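Local coordinates for dimethyl-sulfide monooxygenase (Hyphomicrobium sulfonivorans, PDB 6AK1), which oxidises dimethyl sulfide to methanethiol and formaldehyde, using NADH, molecular oxygen and the flavin cofactor FMN, at residues V6-D11 with K276-L281; G49-L54 with T406-Y411; G307-Y312 with I318-L323. All coordinates share one frame; numbering follows the deposited sequence.

Interaction 1: V6-D11 with K276-L281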
loop_
_atom_site.group_PDB
_atom_site.type_symbol
_atom_site.label_atom_id
_atom_site.label_comp_id
_atom_site.label_asym_id
_atom_site.label_seq_id
_atom_site.Cartn_x
_atom_site.Cartn_y
_atom_site.Cartn_z
ATOM N N VAL A 6 -5.504 8.082 -11.183
ATOM C CA VAL A 6 -4.281 7.928 -10.401
ATOM C C VAL A 6 -3.606 6.621 -10.799
ATOM O O VAL A 6 -4.229 5.553 -10.770
ATOM C CB VAL A 6 -4.592 7.962 -8.893
ATOM C CG1 VAL A 6 -3.362 7.553 -8.083
ATOM C CG2 VAL A 6 -5.060 9.355 -8.475
ATOM N N LEU A 7 -2.326 6.696 -11.169
ATOM C CA LEU A 7 -1.576 5.530 -11.631
ATOM C C LEU A 7 -0.494 5.187 -10.615
ATOM O O LEU A 7 0.409 5.992 -10.373
ATOM C CB LEU A 7 -0.960 5.797 -13.000
ATOM C CG LEU A 7 -1.989 6.196 -14.059
ATOM C CD1 LEU A 7 -1.307 6.658 -15.339
ATOM C CD2 LEU A 7 -2.976 5.054 -14.319
ATOM N N ASN A 8 -0.594 4.003 -10.020
ATOM C CA ASN A 8 0.389 3.497 -9.073
ATOM C C ASN A 8 0.966 2.185 -9.588
ATOM O O ASN A 8 0.237 1.358 -10.157
ATOM C CB ASN A 8 -0.224 3.226 -7.685
ATOM C CG ASN A 8 -0.684 4.478 -6.968
ATOM O OD1 ASN A 8 -0.292 5.600 -7.291
ATOM N ND2 ASN A 8 -1.506 4.279 -5.951
ATOM N N ALA A 9 2.262 1.976 -9.350
ATOM C CA ALA A 9 2.858 0.664 -9.550
ATOM C C ALA A 9 2.823 -0.104 -8.235
ATOM O O ALA A 9 3.255 0.400 -7.196
ATOM C CB ALA A 9 4.295 0.765 -10.071
ATOM N N PHE A 10 2.294 -1.313 -8.288
ATOM C CA PHE A 10 2.232 -2.221 -7.155
ATOM C C PHE A 10 3.414 -3.180 -7.270
ATOM O O PHE A 10 3.593 -3.835 -8.310
ATOM C CB PHE A 10 0.885 -2.949 -7.174
ATOM C CG PHE A 10 0.535 -3.689 -5.914
ATOM C CD1 PHE A 10 0.734 -3.122 -4.662
ATOM C CD2 PHE A 10 -0.059 -4.945 -5.991
ATOM C CE1 PHE A 10 0.389 -3.818 -3.504
ATOM C CE2 PHE A 10 -0.421 -5.645 -4.837
ATOM C CZ PHE A 10 -0.189 -5.083 -3.593
ATOM N N ASP A 11 4.232 -3.241 -6.222
ATOM C CA ASP A 11 5.412 -4.100 -6.199
ATOM C C ASP A 11 5.608 -4.596 -4.765
ATOM O O ASP A 11 4.835 -4.272 -3.864
ATOM C CB ASP A 11 6.644 -3.348 -6.737
ATOM C CG ASP A 11 7.675 -4.273 -7.411
ATOM O OD1 ASP A 11 7.909 -5.409 -6.958
ATOM O OD2 ASP A 11 8.294 -3.854 -8.396
ATOM N N LYS A 276 -8.966 8.552 -1.554
ATOM C CA LYS A 276 -8.739 8.140 -2.927
ATOM C C LYS A 276 -8.691 6.621 -2.945
ATOM O O LYS A 276 -7.995 6.016 -2.127
ATOM C CB LYS A 276 -7.449 8.746 -3.471
ATOM C CG LYS A 276 -7.339 10.232 -3.218
ATOM C CD LYS A 276 -8.495 10.976 -3.861
ATOM C CE LYS A 276 -8.579 12.402 -3.323
ATOM N NZ LYS A 276 -9.642 13.204 -3.995
ATOM N N ILE A 277 -9.460 6.007 -3.844
ATOM C CA ILE A 277 -9.679 4.565 -3.828
ATOM C C ILE A 277 -8.922 3.939 -4.998
ATOM O O ILE A 277 -9.138 4.297 -6.162
ATOM C CB ILE A 277 -11.178 4.227 -3.876
ATOM C CG1 ILE A 277 -11.898 4.864 -2.677
ATOM C CG2 ILE A 277 -11.378 2.730 -3.891
ATOM C CD1 ILE A 277 -13.396 4.621 -2.631
ATOM N N PHE A 278 -8.034 3.007 -4.688
ATOM C CA PHE A 278 -7.202 2.351 -5.680
ATOM C C PHE A 278 -7.546 0.874 -5.676
ATOM O O PHE A 278 -7.630 0.258 -4.608
ATOM C CB PHE A 278 -5.710 2.541 -5.376
ATOM C CG PHE A 278 -5.321 3.961 -5.120
ATOM C CD1 PHE A 278 -5.766 4.971 -5.957
ATOM C CD2 PHE A 278 -4.519 4.293 -4.031
ATOM C CE1 PHE A 278 -5.409 6.305 -5.720
ATOM C CE2 PHE A 278 -4.148 5.617 -3.789
ATOM C CZ PHE A 278 -4.601 6.627 -4.634
ATOM N N MET A 279 -7.739 0.303 -6.854
ATOM C CA MET A 279 -8.083 -1.102 -6.952
ATOM C C MET A 279 -6.919 -1.873 -7.552
ATOM O O MET A 279 -6.166 -1.355 -8.372
ATOM C CB MET A 279 -9.344 -1.318 -7.799
ATOM C CG MET A 279 -9.227 -0.805 -9.231
ATOM S SD MET A 279 -10.633 -1.237 -10.278
ATOM C CE MET A 279 -10.226 -2.931 -10.725
ATOM N N LEU A 280 -6.780 -3.115 -7.129
ATOM C CA LEU A 280 -5.792 -4.004 -7.713
ATOM C C LEU A 280 -6.203 -4.364 -9.140
ATOM O O LEU A 280 -7.372 -4.665 -9.404
ATOM C CB LEU A 280 -5.642 -5.256 -6.848
ATOM C CG LEU A 280 -4.853 -6.432 -7.434
ATOM C CD1 LEU A 280 -3.411 -6.018 -7.575
ATOM C CD2 LEU A 280 -4.963 -7.647 -6.543
ATOM N N LEU A 281 -5.241 -4.315 -10.060
ATOM C CA LEU A 281 -5.474 -4.621 -11.464
ATOM C C LEU A 281 -4.147 -4.997 -12.101
ATOM O O LEU A 281 -3.113 -4.380 -11.809
ATOM C CB LEU A 281 -6.088 -3.440 -12.223
ATOM C CG LEU A 281 -6.473 -3.675 -13.691
ATOM C CD1 LEU A 281 -7.628 -4.712 -13.834
ATOM C CD2 LEU A 281 -6.881 -2.374 -14.320
#

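Interaction 2: G49-L54 with T406-Y411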
loop_
_atom_site.group_PDB
_atom_site.type_symbol
_atom_site.label_atom_id
_atom_site.label_comp_id
_atom_site.label_asym_id
_atom_site.label_seq_id
_atom_site.Cartn_x
_atom_site.Cartn_y
_atom_site.Cartn_z
ATOM N N GLY A 49 6.696 7.996 -17.032
ATOM C CA GLY A 49 5.269 7.934 -17.259
ATOM C C GLY A 49 4.425 8.743 -16.298
ATOM O O GLY A 49 3.195 8.613 -16.334
ATOM N N CYS A 50 5.043 9.552 -15.425
ATOM C CA CYS A 50 4.336 10.422 -14.466
ATOM C C CYS A 50 3.376 9.635 -13.568
ATOM O O CYS A 50 2.302 10.119 -13.189
ATOM C CB CYS A 50 3.596 11.557 -15.189
ATOM S SG CYS A 50 4.655 12.803 -15.983
ATOM N N PHE A 51 3.763 8.409 -13.216
ATOM C CA PHE A 51 3.002 7.648 -12.230
ATOM C C PHE A 51 2.994 8.384 -10.891
ATOM O O PHE A 51 3.956 9.062 -10.518
ATOM C CB PHE A 51 3.604 6.249 -12.042
ATOM C CG PHE A 51 3.042 5.196 -12.972
ATOM C CD1 PHE A 51 2.858 5.456 -14.326
ATOM C CD2 PHE A 51 2.710 3.936 -12.485
ATOM C CE1 PHE A 51 2.353 4.481 -15.173
ATOM C CE2 PHE A 51 2.208 2.948 -13.330
ATOM C CZ PHE A 51 2.032 3.216 -14.677
ATOM N N ASP A 52 1.900 8.227 -10.148
ATOM C CA ASP A 52 1.800 8.905 -8.862
ATOM C C ASP A 52 2.709 8.278 -7.808
ATOM O O ASP A 52 3.325 9.003 -7.016
ATOM C CB ASP A 52 0.352 8.915 -8.390
ATOM C CG ASP A 52 -0.516 9.829 -9.246
ATOM O OD1 ASP A 52 -1.062 9.339 -10.262
ATOM O OD2 ASP A 52 -0.625 11.036 -8.921
ATOM N N CYS A 53 2.825 6.949 -7.784
ATOM C CA CYS A 53 3.362 6.319 -6.589
ATOM C C CYS A 53 3.836 4.900 -6.887
ATOM O O CYS A 53 3.228 4.189 -7.693
ATOM C CB CYS A 53 2.296 6.326 -5.472
ATOM S SG CYS A 53 2.868 5.779 -3.850
ATOM N N LEU A 54 4.929 4.496 -6.218
ATOM C CA LEU A 54 5.344 3.096 -6.136
ATOM C C LEU A 54 4.847 2.529 -4.804
ATOM O O LEU A 54 5.317 2.924 -3.736
ATOM C CB LEU A 54 6.860 2.960 -6.259
ATOM C CG LEU A 54 7.470 1.560 -6.100
ATOM C CD1 LEU A 54 7.102 0.612 -7.242
ATOM C CD2 LEU A 54 8.988 1.657 -5.963
ATOM N N THR A 406 6.569 -0.621 -18.076
ATOM C CA THR A 406 7.027 -0.080 -19.353
ATOM C C THR A 406 5.960 -0.197 -20.436
ATOM O O THR A 406 5.734 0.755 -21.195
ATOM C CB THR A 406 8.311 -0.791 -19.781
ATOM O OG1 THR A 406 9.325 -0.551 -18.798
ATOM C CG2 THR A 406 8.797 -0.261 -21.137
ATOM N N ASP A 407 5.292 -1.355 -20.531
ATOM C CA ASP A 407 4.230 -1.506 -21.529
ATOM C C ASP A 407 3.063 -0.561 -21.243
ATOM O O ASP A 407 2.503 0.044 -22.168
ATOM C CB ASP A 407 3.723 -2.949 -21.569
ATOM C CG ASP A 407 4.627 -3.877 -22.346
ATOM O OD1 ASP A 407 5.562 -3.393 -23.030
ATOM O OD2 ASP A 407 4.383 -5.107 -22.277
ATOM N N PHE A 408 2.670 -0.432 -19.971
ATOM C CA PHE A 408 1.616 0.518 -19.626
ATOM C C PHE A 408 1.980 1.929 -20.066
ATOM O O PHE A 408 1.166 2.630 -20.679
ATOM C CB PHE A 408 1.335 0.499 -18.125
ATOM C CG PHE A 408 0.012 1.109 -17.767
ATOM C CD1 PHE A 408 -0.094 2.464 -17.531
ATOM C CD2 PHE A 408 -1.138 0.320 -17.706
ATOM C CE1 PHE A 408 -1.307 3.035 -17.225
ATOM C CE2 PHE A 408 -2.362 0.890 -17.395
ATOM C CZ PHE A 408 -2.446 2.245 -17.156
ATOM N N ILE A 409 3.200 2.367 -19.755
ATOM C CA ILE A 409 3.615 3.713 -20.141
ATOM C C ILE A 409 3.628 3.859 -21.661
ATOM O O ILE A 409 3.120 4.843 -22.203
ATOM C CB ILE A 409 4.981 4.045 -19.520
ATOM C CG1 ILE A 409 4.874 4.013 -17.993
ATOM C CG2 ILE A 409 5.489 5.416 -20.011
ATOM C CD1 ILE A 409 6.218 4.150 -17.276
ATOM N N ASP A 410 4.169 2.872 -22.373
ATOM C CA ASP A 410 4.339 3.010 -23.820
ATOM C C ASP A 410 3.008 2.940 -24.570
ATOM O O ASP A 410 2.781 3.711 -25.509
ATOM C CB ASP A 410 5.297 1.933 -24.339
ATOM C CG ASP A 410 6.722 2.129 -23.828
ATOM O OD1 ASP A 410 7.034 3.222 -23.326
ATOM O OD2 ASP A 410 7.529 1.192 -23.930
ATOM N N TYR A 411 2.133 2.011 -24.192
ATOM C CA TYR A 411 0.934 1.706 -24.969
ATOM C C TYR A 411 -0.334 2.362 -24.436
ATOM O O TYR A 411 -1.213 2.697 -25.232
ATOM C CB TYR A 411 0.682 0.200 -25.005
ATOM C CG TYR A 411 1.669 -0.645 -25.768
ATOM C CD1 TYR A 411 1.634 -0.700 -27.153
ATOM C CD2 TYR A 411 2.587 -1.446 -25.098
ATOM C CE1 TYR A 411 2.508 -1.494 -27.849
ATOM C CE2 TYR A 411 3.467 -2.249 -25.788
ATOM C CZ TYR A 411 3.417 -2.270 -27.174
ATOM O OH TYR A 411 4.275 -3.073 -27.890
#

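Interaction 3: G307-Y312 with I318-L323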
loop_
_atom_site.group_PDB
_atom_site.type_symbol
_atom_site.label_atom_id
_atom_site.label_comp_id
_atom_site.label_asym_id
_atom_site.label_seq_id
_atom_site.Cartn_x
_atom_site.Cartn_y
_atom_site.Cartn_z
ATOM N N GLY A 307 2.751 -22.726 -7.228
ATOM C CA GLY A 307 3.077 -21.452 -6.609
ATOM C C GLY A 307 1.849 -20.606 -6.306
ATOM O O GLY A 307 1.789 -19.929 -5.272
ATOM N N MET A 308 0.857 -20.617 -7.202
ATOM C CA MET A 308 -0.364 -19.865 -6.928
ATOM C C MET A 308 -1.206 -20.536 -5.844
ATOM O O MET A 308 -1.954 -19.860 -5.128
ATOM C CB MET A 308 -1.174 -19.687 -8.213
ATOM C CG MET A 308 -2.370 -18.751 -8.076
ATOM S SD MET A 308 -1.996 -17.133 -7.315
ATOM C CE MET A 308 -0.813 -16.454 -8.482
ATOM N N LEU A 309 -1.095 -21.861 -5.702
ATOM C CA LEU A 309 -1.791 -22.545 -4.615
ATOM C C LEU A 309 -1.186 -22.202 -3.261
ATOM O O LEU A 309 -1.904 -22.126 -2.255
ATOM C CB LEU A 309 -1.771 -24.055 -4.848
ATOM C CG LEU A 309 -2.599 -24.466 -6.068
ATOM C CD1 LEU A 309 -2.491 -25.968 -6.328
ATOM C CD2 LEU A 309 -4.041 -24.054 -5.882
ATOM N N ALA A 310 0.136 -22.004 -3.208
ATOM C CA ALA A 310 0.740 -21.532 -1.970
ATOM C C ALA A 310 0.198 -20.162 -1.601
ATOM O O ALA A 310 -0.127 -19.911 -0.436
ATOM C CB ALA A 310 2.266 -21.496 -2.096
ATOM N N LEU A 311 0.087 -19.262 -2.581
ATOM C CA LEU A 311 -0.403 -17.916 -2.294
ATOM C C LEU A 311 -1.864 -17.951 -1.884
ATOM O O LEU A 311 -2.253 -17.321 -0.891
ATOM C CB LEU A 311 -0.207 -16.999 -3.509
ATOM C CG LEU A 311 1.215 -16.549 -3.881
ATOM C CD1 LEU A 311 1.219 -15.839 -5.227
ATOM C CD2 LEU A 311 1.829 -15.651 -2.784
ATOM N N TYR A 312 -2.680 -18.701 -2.630
ATOM C CA TYR A 312 -4.080 -18.902 -2.259
ATOM C C TYR A 312 -4.204 -19.418 -0.833
ATOM O O TYR A 312 -5.031 -18.921 -0.059
ATOM C CB TYR A 312 -4.748 -19.869 -3.239
ATOM C CG TYR A 312 -5.311 -19.193 -4.471
ATOM C CD1 TYR A 312 -4.762 -18.005 -4.953
ATOM C CD2 TYR A 312 -6.409 -19.729 -5.144
ATOM C CE1 TYR A 312 -5.285 -17.373 -6.088
ATOM C CE2 TYR A 312 -6.940 -19.104 -6.278
ATOM C CZ TYR A 312 -6.372 -17.925 -6.736
ATOM O OH TYR A 312 -6.888 -17.295 -7.842
ATOM N N ILE A 318 -7.305 -21.835 2.719
ATOM C CA ILE A 318 -7.716 -23.128 2.189
ATOM C C ILE A 318 -6.497 -23.853 1.638
ATOM O O ILE A 318 -5.797 -23.326 0.766
ATOM C CB ILE A 318 -8.786 -22.965 1.107
ATOM C CG1 ILE A 318 -10.030 -22.312 1.698
ATOM C CG2 ILE A 318 -9.093 -24.314 0.471
ATOM C CD1 ILE A 318 -10.868 -21.646 0.643
ATOM N N ASP A 319 -6.256 -25.066 2.135
ATOM C CA ASP A 319 -5.179 -25.925 1.645
ATOM C C ASP A 319 -5.717 -26.712 0.459
ATOM O O ASP A 319 -6.457 -27.689 0.628
ATOM C CB ASP A 319 -4.672 -26.838 2.756
ATOM C CG ASP A 319 -3.644 -27.841 2.269
ATOM O OD1 ASP A 319 -3.095 -27.668 1.150
ATOM O OD2 ASP A 319 -3.387 -28.815 3.014
ATOM N N PHE A 320 -5.344 -26.293 -0.754
ATOM C CA PHE A 320 -5.836 -26.968 -1.952
ATOM C C PHE A 320 -5.369 -28.414 -2.074
ATOM O O PHE A 320 -5.880 -29.129 -2.939
ATOM C CB PHE A 320 -5.421 -26.190 -3.204
ATOM C CG PHE A 320 -6.427 -25.160 -3.639
ATOM C CD1 PHE A 320 -6.702 -24.058 -2.846
ATOM C CD2 PHE A 320 -7.108 -25.299 -4.845
ATOM C CE1 PHE A 320 -7.637 -23.106 -3.246
ATOM C CE2 PHE A 320 -8.036 -24.350 -5.251
ATOM C CZ PHE A 320 -8.307 -23.253 -4.443
ATOM N N ALA A 321 -4.408 -28.869 -1.266
ATOM C CA ALA A 321 -4.055 -30.282 -1.316
ATOM C C ALA A 321 -5.217 -31.177 -0.878
ATOM O O ALA A 321 -5.195 -32.379 -1.153
ATOM C CB ALA A 321 -2.820 -30.553 -0.463
ATOM N N LYS A 322 -6.236 -30.610 -0.224
ATOM C CA LYS A 322 -7.446 -31.315 0.182
ATOM C C LYS A 322 -8.526 -31.323 -0.897
ATOM O O LYS A 322 -9.570 -31.960 -0.711
ATOM C CB LYS A 322 -8.035 -30.675 1.447
ATOM C CG LYS A 322 -7.051 -30.398 2.568
ATOM C CD LYS A 322 -6.607 -31.657 3.261
ATOM C CE LYS A 322 -5.756 -31.312 4.477
ATOM N NZ LYS A 322 -5.253 -32.531 5.161
ATOM N N LEU A 323 -8.309 -30.629 -2.007
ATOM C CA LEU A 323 -9.337 -30.414 -3.015
ATOM C C LEU A 323 -9.087 -31.315 -4.221
ATOM O O LEU A 323 -8.122 -32.083 -4.275
ATOM C CB LEU A 323 -9.390 -28.941 -3.431
ATOM C CG LEU A 323 -10.241 -27.978 -2.595
ATOM C CD1 LEU A 323 -9.879 -28.003 -1.116
ATOM C CD2 LEU A 323 -10.107 -26.569 -3.140
HETATM O O HOH W 1 -3.689 -24.011 -0.984
#

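Interaction 1: V6-D11 with K276-L281
Inside the TIM barrel, V6, N8 and F10 of strand 6-12 meet F278 and L280 of strand 276-284. V6 CG1 lies 3.4 Å from F278 CE1 and 3.8 Å from F278 CZ. It comes to the ring at a slant. Its methyl is there because CG1 stands anti to the backbone N, chi1 170°. N8 approaches the same ring differently. Its ND2 sits 3.5 Å above the plane of the F278 ring, displaced toward the rim, with CD2 of F278 3.6 Å away. The amide plane stands steeply to the ring, at 73°. The polar partner of buried N8 ND2 is OD1 of N395; the F278 ring only packs on that nitrogen. On the other face of F278, the O atom of K276 lies 4.1 Å above the centre. The two strands are not paired with each other. Strand 393-397 runs between them and is parallel to both. Their segment axes come within 8.8 Å and diverge by 48°, consistent with the twist and curl of a barrel wall. As in any strand, side chains alternate, and V6, N8 and F10 point toward 276-281. Further along, F10 CD2 touches L280 CD1 at 3.9 Å, again obliquely. H17, F55 and F245 also pack on the F10 ring. The F10 side chain is about 7 Å from that of T104, a residue that probably binds FMN.

Interaction 2: G49-L54 with T406-Y411
G49 and F51 meet F408 and I409 through apolar contacts in the buried layer outside the barrel sheet. The aliphatic contacts centre on I409. Its CG2 lies 3.7 Å from G49 CA, and its CD1 is 3.9 Å from G49 N. The CG1 branch also reaches the F51 ring, 3.8 Å from CE1. I409 CG2 stands anti to the backbone N and CG1 beside it (chi1 -62°), so both branches can lie against the glycine. A CB on G49 would fall 2.6 Å from I409 CG1, a clash. The lack of a side chain thus lets the helix come close, with G49 CA and I409 CA 5.4 Å apart.

The aromatic contact pairs F51 with F408. CD1 of F408 comes to the edge of the F51 ring near its plane, 3.6 Å from CZ. The ring planes are nearly perpendicular, at 89°.

Backbone bonds shape 49-54. C50, with positive phi, is the C-prime residue of a Schellman motif that ends helix 36-48: F51 N bonds to L46 O and C50 N to E47 O. Charged groups lie nearby, and D410 forms a salt bridge with R48.

Helix 403-418 lies beside the C-terminal end of helix 36-48 and the turn leading into strand 53-57. F408 also touches L7 of the adjacent strand 6-12.

Interaction 3: G307-Y312 with I318-L323
L309, on helix 305-316, faces F320 of the following short 3-10 turn with their CA atoms 6.6 Å apart. A water donates to L309 O and I318 O and accepts from F320 N at 2.8 Å, so three bonds fix it. D319 OD1 takes the N-H of A321 at 3.0 Å, from well above the carboxylate plane, which makes an Asx turn.

L309 CD2 lies over one face of the F320 ring in a CH-pi contact, 3.8 Å from the centroid and 29° off the normal. L323 CD2 covers the opposite face, offset toward the rim, so the ring is sandwiched between two leucines. Y312 adds a looser contact: F320 CZ comes to the edge of the tyrosine ring, 4.1 Å from Y312 CD2. The Y312 hydroxyl is hydrogen-bonded to G366 O. V355 and L337, from two other helices, also touch F320.

With an alanine in place of F320, L309 CD2 and the Y312 edge would probably be left facing a gap, and the turn would lose its main apolar hold on the helix. The side chains meet by apolar and CH-pi contacts. The polar links are indirect: the water, and T316 OG1 between Y312 O and I318 N.

Overall arrangement
Interactions 1 and 2 belong to the barrel and touch each other. Their centres are 11 Å apart, and strands 6-12 and 53-57 are neighbours in the parallel sheet. L7 O to D52 N and A9 N to C53 O are probable backbone hydrogen bonds between them. Interaction 1 lies among the side chains inside the barrel, while interaction 2 packs helix 403-418 outside it. Their segments alternate along the chain, and each joins an N-terminal part to one more than 260 residues later. Interaction 3 stands apart, with its centre 26 Å from interaction 1 and 33 Å from interaction 2. It is a local contact in the part of the sequence between strands 276-284 and 370-372.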